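Local coordinates for protein AT-less polyketide synthase (Streptomyces platensis subsp. rosaceus, PDB 4QYR) that probably joins an acyl chain to a carrier-protein-bound extender unit by condensation, as a ketosynthase domain of the AT-less type I polyketide synthase of isomigrastatin biosynthesis, at residues G122-D127 with P168-C173; V200-S205 with R236-A241; A549-E554 with P576-A581. One frame throughout, in Å; residues are numbered along the deposited sequence.

Contact 1 of 3, residues G122-D127 with P168-C173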
loop_
_atom_site.group_PDB
_atom_site.type_symbol
_atom_site.label_atom_id
_atom_site.label_comp_id
_atom_site.label_asym_id
_atom_site.label_seq_id
_atom_site.Cartn_x
_atom_site.Cartn_y
_atom_site.Cartn_z
ATOM N N GLY A 122 -3.321 2.871 -7.485
ATOM C CA GLY A 122 -4.338 2.033 -6.878
ATOM C C GLY A 122 -4.777 0.972 -7.851
ATOM O O GLY A 122 -4.915 1.248 -9.045
ATOM N N VAL A 123 -5.000 -0.237 -7.341
ATOM C CA VAL A 123 -5.357 -1.392 -8.163
ATOM C C VAL A 123 -5.886 -2.478 -7.240
ATOM O O VAL A 123 -5.362 -2.648 -6.141
ATOM C CB VAL A 123 -4.136 -1.893 -8.957
ATOM C CG1 VAL A 123 -2.969 -2.118 -8.019
ATOM C CG2 VAL A 123 -4.455 -3.169 -9.694
ATOM N N SER A 124 -6.919 -3.209 -7.653
ATOM C CA SER A 124 -7.514 -4.210 -6.759
ATOM C C SER A 124 -7.576 -5.635 -7.296
ATOM O O SER A 124 -7.293 -6.578 -6.569
ATOM C CB SER A 124 -8.924 -3.784 -6.359
ATOM O OG SER A 124 -8.870 -2.610 -5.564
ATOM N N GLY A 125 -7.950 -5.816 -8.551
ATOM C CA GLY A 125 -8.191 -7.162 -9.025
ATOM C C GLY A 125 -7.071 -7.790 -9.807
ATOM O O GLY A 125 -6.307 -7.102 -10.466
ATOM N N SER A 126 -6.972 -9.109 -9.727
ATOM C CA SER A 126 -6.128 -9.865 -10.642
ATOM C C SER A 126 -7.003 -10.648 -11.612
ATOM O O SER A 126 -6.858 -11.856 -11.764
ATOM C CB SER A 126 -5.201 -10.806 -9.875
ATOM O OG SER A 126 -4.536 -10.112 -8.839
ATOM N N ASP A 127 -7.930 -9.952 -12.251
ATOM C CA ASP A 127 -8.870 -10.612 -13.137
ATOM C C ASP A 127 -8.152 -11.358 -14.273
ATOM O O ASP A 127 -8.505 -12.484 -14.584
ATOM C CB ASP A 127 -9.862 -9.595 -13.711
ATOM C CG ASP A 127 -10.944 -9.189 -12.708
ATOM O OD1 ASP A 127 -10.756 -9.394 -11.480
ATOM O OD2 ASP A 127 -11.995 -8.670 -13.160
ATOM N N PRO A 168 1.880 -0.082 -5.103
ATOM C CA PRO A 168 0.459 -0.283 -5.362
ATOM C C PRO A 168 -0.344 0.062 -4.113
ATOM O O PRO A 168 0.155 -0.041 -2.986
ATOM C CB PRO A 168 0.360 -1.762 -5.693
ATOM C CG PRO A 168 1.520 -2.368 -5.041
ATOM C CD PRO A 168 2.605 -1.344 -4.958
ATOM N N VAL A 169 -1.569 0.506 -4.318
ATOM C CA VAL A 169 -2.478 0.723 -3.210
ATOM C C VAL A 169 -3.746 -0.111 -3.407
ATOM O O VAL A 169 -4.382 -0.047 -4.474
ATOM C CB VAL A 169 -2.851 2.188 -3.078
ATOM C CG1 VAL A 169 -3.955 2.335 -2.051
ATOM C CG2 VAL A 169 -1.631 3.008 -2.693
ATOM N N ASP A 170 -4.095 -0.912 -2.398
ATOM C CA ASP A 170 -5.305 -1.735 -2.465
ATOM C C ASP A 170 -6.151 -1.493 -1.231
ATOM O O ASP A 170 -5.987 -2.175 -0.228
ATOM C CB ASP A 170 -4.977 -3.234 -2.587
ATOM C CG ASP A 170 -6.214 -4.097 -2.912
ATOM O OD1 ASP A 170 -7.333 -3.542 -3.004
ATOM O OD2 ASP A 170 -6.070 -5.337 -3.049
ATOM N N THR A 171 -7.045 -0.513 -1.306
ATOM C CA THR A 171 -8.003 -0.292 -0.235
ATOM C C THR A 171 -9.409 -0.509 -0.791
ATOM O O THR A 171 -10.389 0.091 -0.308
ATOM C CB THR A 171 -7.868 1.113 0.369
ATOM O OG1 THR A 171 -8.198 2.083 -0.630
ATOM C CG2 THR A 171 -6.452 1.348 0.863
ATOM N N ALA A 172 -9.466 -1.371 -1.812
ATOM C CA ALA A 172 -10.677 -1.689 -2.558
ATOM C C ALA A 172 -11.194 -0.465 -3.308
ATOM O O ALA A 172 -10.516 0.084 -4.158
ATOM C CB ALA A 172 -11.749 -2.257 -1.638
ATOM N N CYS A 173 -12.399 -0.027 -2.989
ATOM C CA CYS A 173 -13.104 0.936 -3.830
ATOM C C CYS A 173 -12.543 2.353 -3.700
ATOM O O CYS A 173 -12.918 3.250 -4.448
ATOM C CB CYS A 173 -14.599 0.906 -3.482
ATOM S SG CYS A 173 -15.245 -0.798 -3.363
#

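Contact 2 of 3, residues V200-S205 with R236-A241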
loop_
_atom_site.group_PDB
_atom_site.type_symbol
_atom_site.label_atom_id
_atom_site.label_comp_id
_atom_site.label_asym_id
_atom_site.label_seq_id
_atom_site.Cartn_x
_atom_site.Cartn_y
_atom_site.Cartn_z
ATOM N N VAL A 200 -6.318 2.156 -11.460
ATOM C CA VAL A 200 -6.812 1.443 -12.622
ATOM C C VAL A 200 -7.733 0.318 -12.194
ATOM O O VAL A 200 -7.602 -0.240 -11.121
ATOM C CB VAL A 200 -5.645 0.898 -13.506
ATOM C CG1 VAL A 200 -4.739 -0.010 -12.726
ATOM C CG2 VAL A 200 -6.170 0.182 -14.728
ATOM N N ASN A 201 -8.717 0.031 -13.027
ATOM C CA ASN A 201 -9.632 -1.053 -12.772
ATOM C C ASN A 201 -10.094 -1.567 -14.103
ATOM O O ASN A 201 -10.512 -0.774 -14.952
ATOM C CB ASN A 201 -10.813 -0.593 -11.938
ATOM C CG ASN A 201 -11.737 -1.718 -11.594
ATOM O OD1 ASN A 201 -11.360 -2.631 -10.864
ATOM N ND2 ASN A 201 -12.954 -1.671 -12.118
ATOM N N LEU A 202 -9.984 -2.877 -14.292
ATOM C CA LEU A 202 -10.432 -3.513 -15.515
ATOM C C LEU A 202 -11.178 -4.800 -15.207
ATOM O O LEU A 202 -10.773 -5.581 -14.338
ATOM C CB LEU A 202 -9.251 -3.792 -16.440
ATOM C CG LEU A 202 -8.561 -2.567 -17.042
ATOM C CD1 LEU A 202 -7.390 -2.961 -17.912
ATOM C CD2 LEU A 202 -9.566 -1.837 -17.865
ATOM N N LEU A 203 -12.277 -5.009 -15.919
ATOM C CA LEU A 203 -13.153 -6.148 -15.679
ATOM C C LEU A 203 -12.865 -7.278 -16.682
ATOM O O LEU A 203 -13.401 -7.293 -17.788
ATOM C CB LEU A 203 -14.607 -5.695 -15.764
ATOM C CG LEU A 203 -14.857 -4.327 -15.131
ATOM C CD1 LEU A 203 -16.180 -3.754 -15.596
ATOM C CD2 LEU A 203 -14.870 -4.462 -13.641
ATOM N N LEU A 204 -12.017 -8.222 -16.285
ATOM C CA LEU A 204 -11.488 -9.193 -17.225
ATOM C C LEU A 204 -11.838 -10.621 -16.851
ATOM O O LEU A 204 -11.332 -11.562 -17.469
ATOM C CB LEU A 204 -9.970 -9.038 -17.336
ATOM C CG LEU A 204 -9.519 -7.658 -17.830
ATOM C CD1 LEU A 204 -8.004 -7.558 -17.886
ATOM C CD2 LEU A 204 -10.142 -7.329 -19.191
ATOM N N SER A 205 -12.696 -10.787 -15.845
ATOM C CA SER A 205 -13.153 -12.125 -15.453
ATOM C C SER A 205 -14.511 -12.101 -14.768
ATOM O O SER A 205 -15.021 -11.050 -14.387
ATOM C CB SER A 205 -12.146 -12.801 -14.523
ATOM O OG SER A 205 -12.517 -12.608 -13.160
ATOM N N ARG A 236 -20.405 -2.227 -12.083
ATOM C CA ARG A 236 -18.957 -2.136 -12.147
ATOM C C ARG A 236 -18.519 -1.385 -13.421
ATOM O O ARG A 236 -19.200 -1.438 -14.446
ATOM C CB ARG A 236 -18.357 -3.537 -12.086
ATOM C CG ARG A 236 -18.917 -4.406 -10.954
ATOM C CD ARG A 236 -18.164 -5.725 -10.857
ATOM N NE ARG A 236 -16.745 -5.476 -10.598
ATOM C CZ ARG A 236 -15.735 -6.279 -10.938
ATOM N NH1 ARG A 236 -15.948 -7.433 -11.576
ATOM N NH2 ARG A 236 -14.493 -5.906 -10.646
ATOM N N SER A 237 -17.397 -0.671 -13.350
ATOM C CA SER A 237 -16.849 0.035 -14.516
ATOM C C SER A 237 -15.354 -0.055 -14.608
ATOM O O SER A 237 -14.661 -0.185 -13.597
ATOM C CB SER A 237 -17.205 1.511 -14.495
ATOM O OG SER A 237 -18.590 1.702 -14.631
ATOM N N GLU A 238 -14.864 0.051 -15.834
ATOM C CA GLU A 238 -13.435 0.145 -16.077
ATOM C C GLU A 238 -13.004 1.593 -16.067
ATOM O O GLU A 238 -13.817 2.486 -16.256
ATOM C CB GLU A 238 -13.080 -0.509 -17.408
ATOM C CG GLU A 238 -13.584 -1.914 -17.487
ATOM C CD GLU A 238 -13.151 -2.626 -18.737
ATOM O OE1 GLU A 238 -13.129 -1.971 -19.808
ATOM O OE2 GLU A 238 -12.841 -3.839 -18.636
ATOM N N GLY A 239 -11.721 1.829 -15.857
ATOM C CA GLY A 239 -11.217 3.190 -15.831
ATOM C C GLY A 239 -9.750 3.197 -15.491
ATOM O O GLY A 239 -9.262 2.293 -14.794
ATOM N N VAL A 240 -9.039 4.198 -15.995
ATOM C CA VAL A 240 -7.643 4.361 -15.632
ATOM C C VAL A 240 -7.300 5.844 -15.603
ATOM O O VAL A 240 -7.740 6.612 -16.455
ATOM C CB VAL A 240 -6.740 3.604 -16.607
ATOM C CG1 VAL A 240 -7.009 4.064 -18.029
ATOM C CG2 VAL A 240 -5.270 3.738 -16.235
ATOM N N ALA A 241 -6.540 6.258 -14.595
ATOM C CA ALA A 241 -6.216 7.671 -14.417
ATOM C C ALA A 241 -4.896 7.831 -13.709
ATOM O O ALA A 241 -4.503 6.966 -12.933
ATOM C CB ALA A 241 -7.310 8.369 -13.625
#

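Contact 3 of 3, residues A549-E554 with P576-A581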
loop_
_atom_site.group_PDB
_atom_site.type_symbol
_atom_site.label_atom_id
_atom_site.label_comp_id
_atom_site.label_asym_id
_atom_site.label_seq_id
_atom_site.Cartn_x
_atom_site.Cartn_y
_atom_site.Cartn_z
ATOM N N ALA A 549 22.872 17.516 -17.281
ATOM C CA ALA A 549 22.845 18.487 -18.361
ATOM C C ALA A 549 24.117 18.399 -19.192
ATOM O O ALA A 549 25.154 18.938 -18.813
ATOM C CB ALA A 549 22.667 19.880 -17.807
ATOM N N GLU A 550 24.044 17.702 -20.320
ATOM C CA GLU A 550 25.177 17.659 -21.234
ATOM C C GLU A 550 24.826 18.341 -22.555
ATOM O O GLU A 550 23.661 18.381 -22.964
ATOM C CB GLU A 550 25.624 16.223 -21.482
ATOM C CG GLU A 550 24.704 15.454 -22.406
ATOM C CD GLU A 550 25.296 14.128 -22.830
ATOM O OE1 GLU A 550 26.524 13.951 -22.672
ATOM O OE2 GLU A 550 24.538 13.270 -23.331
ATOM N N GLN A 551 25.834 18.887 -23.219
ATOM C CA GLN A 551 25.589 19.573 -24.473
ATOM C C GLN A 551 26.796 19.485 -25.405
ATOM O O GLN A 551 27.903 19.933 -25.077
ATOM C CB GLN A 551 25.205 21.032 -24.218
ATOM C CG GLN A 551 25.131 21.883 -25.489
ATOM C CD GLN A 551 24.363 23.181 -25.293
ATOM O OE1 GLN A 551 23.282 23.200 -24.695
ATOM N NE2 GLN A 551 24.931 24.281 -25.780
ATOM N N ALA A 552 26.556 18.893 -26.570
ATOM C CA ALA A 552 27.595 18.636 -27.559
ATOM C C ALA A 552 28.359 19.909 -27.931
ATOM O O ALA A 552 27.765 20.982 -28.049
ATOM C CB ALA A 552 26.980 17.994 -28.803
ATOM N N PRO A 553 29.685 19.785 -28.118
ATOM C CA PRO A 553 30.548 20.953 -28.298
ATOM C C PRO A 553 30.117 21.812 -29.472
ATOM O O PRO A 553 30.196 23.040 -29.383
ATOM C CB PRO A 553 31.925 20.331 -28.547
ATOM C CG PRO A 553 31.635 18.944 -29.032
ATOM C CD PRO A 553 30.436 18.526 -28.267
ATOM N N GLU A 554 29.656 21.177 -30.548
ATOM C CA GLU A 554 29.250 21.926 -31.731
ATOM C C GLU A 554 27.957 22.685 -31.471
ATOM O O GLU A 554 27.854 23.866 -31.802
ATOM C CB GLU A 554 29.078 21.019 -32.950
ATOM C CG GLU A 554 28.872 21.832 -34.231
ATOM C CD GLU A 554 28.748 20.991 -35.491
ATOM O OE1 GLU A 554 29.038 19.775 -35.446
ATOM O OE2 GLU A 554 28.371 21.561 -36.538
ATOM N N PRO A 576 23.281 15.897 -28.275
ATOM C CA PRO A 576 22.645 16.270 -27.006
ATOM C C PRO A 576 22.522 17.783 -26.850
ATOM O O PRO A 576 23.479 18.515 -27.099
ATOM C CB PRO A 576 23.588 15.681 -25.949
ATOM C CG PRO A 576 24.321 14.595 -26.664
ATOM C CD PRO A 576 24.503 15.105 -28.063
ATOM N N VAL A 577 21.339 18.231 -26.446
ATOM C CA VAL A 577 21.049 19.646 -26.290
ATOM C C VAL A 577 20.563 19.929 -24.863
ATOM O O VAL A 577 19.919 19.083 -24.234
ATOM C CB VAL A 577 19.991 20.108 -27.319
ATOM C CG1 VAL A 577 19.754 21.596 -27.224
ATOM C CG2 VAL A 577 20.425 19.744 -28.734
ATOM N N ASP A 578 20.892 21.108 -24.349
ATOM C CA ASP A 578 20.496 21.503 -23.006
ATOM C C ASP A 578 19.439 22.590 -23.101
ATOM O O ASP A 578 19.714 23.760 -22.846
ATOM C CB ASP A 578 21.715 21.988 -22.216
ATOM C CG ASP A 578 21.407 22.271 -20.753
ATOM O OD1 ASP A 578 20.233 22.522 -20.388
ATOM O OD2 ASP A 578 22.369 22.255 -19.960
ATOM N N TRP A 579 18.225 22.201 -23.457
ATOM C CA TRP A 579 17.204 23.177 -23.772
ATOM C C TRP A 579 16.863 24.145 -22.647
ATOM O O TRP A 579 16.507 25.280 -22.927
ATOM C CB TRP A 579 15.939 22.466 -24.231
ATOM C CG TRP A 579 16.180 21.459 -25.297
ATOM C CD1 TRP A 579 16.388 20.125 -25.134
ATOM C CD2 TRP A 579 16.254 21.707 -26.705
ATOM N NE1 TRP A 579 16.577 19.521 -26.355
ATOM C CE2 TRP A 579 16.496 20.471 -27.334
ATOM C CE3 TRP A 579 16.134 22.857 -27.497
ATOM C CZ2 TRP A 579 16.623 20.353 -28.718
ATOM C CZ3 TRP A 579 16.259 22.737 -28.866
ATOM C CH2 TRP A 579 16.496 21.496 -29.464
ATOM N N GLN A 580 16.971 23.732 -21.387
ATOM C CA GLN A 580 16.546 24.634 -20.317
ATOM C C GLN A 580 17.589 25.715 -20.060
ATOM O O GLN A 580 17.348 26.682 -19.327
ATOM C CB GLN A 580 16.224 23.869 -19.030
ATOM C CG GLN A 580 15.074 24.533 -18.264
ATOM C CD GLN A 580 14.480 23.662 -17.161
ATOM O OE1 GLN A 580 14.447 22.428 -17.270
ATOM N NE2 GLN A 580 13.942 24.304 -16.122
ATOM N N ALA A 581 18.736 25.564 -20.704
ATOM C CA ALA A 581 19.806 26.532 -20.594
ATOM C C ALA A 581 19.521 27.776 -21.435
ATOM O O ALA A 581 19.984 28.878 -21.112
ATOM C CB ALA A 581 21.118 25.898 -21.009
#

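Contact 1 of 3, residues G122-D127 with P168-C173
Asp170 OD1 is approached by several groups: Ser124 OG, from across the contact, lies 3.1 Å from it, and the Ala172 backbone N, two residues on in its own segment, donates a hydrogen bond to it at 3.3 Å. The latter bond makes an Asx turn; it reaches the carboxylate on its anti side, 22° out of the plane. Ser124 OG is also hydrogen-bonded to Ser356 OG. A chi1 of -170° puts Asp170 CG anti to the backbone N, 4.0 Å from Ser124 OG, while Asp170 CB rests 3.6 Å from Val123 O.

The backbone evidence is a parallel bridge between Gly122 and Val169, whose CA atoms are 4.3 Å apart. Val123 N donates to Val169 O at 2.9 Å with an N-H...O angle of 160°, and Gly122 CA offers a CA-H...O contact to the same oxygen at 3.2 Å. This is the end of the pairing between strands 117-122 and 166-169 in the thiolase-type fold. Beside it, Val123 CG1 meets Pro168 CB at 4.1 Å, and the two side chains run alongside each other in the same direction.

A second subunit adjoins this spot: Ser150 OG of that subunit makes a weak hydrogen bond to Asp170 OD1, and its His149 packs on Asp170. Residues 170-173 spell Asp-Thr-Ala-Cys, the sequence that in ketosynthases carries the acyl-accepting cysteine. Through the Ala172 N-H, the buried Asp170 fixes the bend before that cysteine, with the Ser124 hydroxyl close to the same oxygen; the N-H would be expected to help an ionised carboxylate tolerate burial, with a smaller share perhaps from the weak Ser150 bond of the second subunit.

Contact 2 of 3, residues V200-S205 with R236-A241
In the mixed central sheet of this thiolase-type fold, strands 194-201 and 239-247 run antiparallel, and this contact is the end of their pairing. Asn201 and Gly239 form a hydrogen-bonded pair, with Asn201 N to Gly239 O at 2.9 Å and Gly239 N to Asn201 O at 3.0 Å. One residue further in, Val200 and Val240 are a non-hydrogen-bonded pair whose side chains lie side by side on the same face, Val200 CG2 being 3.9 Å from Val240 CB.

At the strand end and beyond it, side chains add bonds. Asn201 CG is anti to its backbone N (chi1 -177°), and its ND2 donates to Ser237 O at 2.7 Å; the acceptor sits in the amide plane, whereas the donor is tilted 27° from the carbonyl plane. Glu238 OE2 accepts from Leu203 N at 3.0 Å through its anti lone pair, and the same oxygen forms a salt bridge with Arg45, while OE1 takes the backbone N-H of Ile67. The aliphatic part of Glu238 packs against leucines: Leu203 CG touches Glu238 CG at 3.6 Å, and the Leu202 side chain crosses that of Glu238 at about a right angle, its CD2 3.8 Å from Glu238 CD. Leu203 CD2 sits over the centre of the guanidinium of Arg236, whose NE forms a salt bridge with Glu355 and which makes a cation-pi contact with Phe209.

Both buried charges thus have opposite charges beside them, Arg45 for Glu238 and Glu355 for Arg236, an arrangement that would probably keep both ionised while the leucines pack against their flat or aliphatic parts.

Contact 3 of 3, residues A549-E554 with P576-A581
Glu550 lays its side chain obliquely over the ring of Pro576: its CG is 3.7 Å from Pro576 CB, and OE2 is 3.6 Å from Pro576 CG. The contact is a loop-to-loop join at the protein surface, between the residues that lead into helix 553-561 and those that lead into helix 579-582. Two hydrogen bonds document it. Ala552 N donates to Pro576 O at 3.1 Å, with an N-H...O angle of 166° and the donor tilted from the carbonyl plane; Ala552 CB also comes up to Pro576 CD, at 3.9 Å, on the same ring that Glu550 touches. The second bond runs the other way, from Asp578 N to Gln551 OE1 at 3.2 Å, and is more bent. Gln551 CG is anti to the backbone N (chi1 171°), and the extended chain beyond it brings OE1 to Asp578 N, just before helix 579-582. The side chain of Val577 starts away from 549-554 and touches Val555 and Trp571. The Gln551 amide and the Asp578 carboxylate stand almost perpendicular, their planes 86° apart, and Gln551 OE1 lies 3.2 Å from Asp578 CB.

In the fold
From the N terminus the three contacts follow in series, none enclosing or crossing another. Contact 1 closes a largely helical excursion between strands 117-122 and 166-169, parallel neighbours in the sheet, which makes it a beta-alpha-beta crossover. Contact 2 then closes the loop between strands 194-201 and 239-247, which carries helix 207-214. The two meet because strand 117-122 lies between 166-169 and 194-201: Gly122 O and Val200 N are 2.9 Å apart, a probable hydrogen bond. Contact 3 closes a shorter loop that holds helix 564-572, joining the approaches to helices 553-561 and 579-582 on the opposite side of the chain's centre from contact 2, nearest atoms about 24 Å apart.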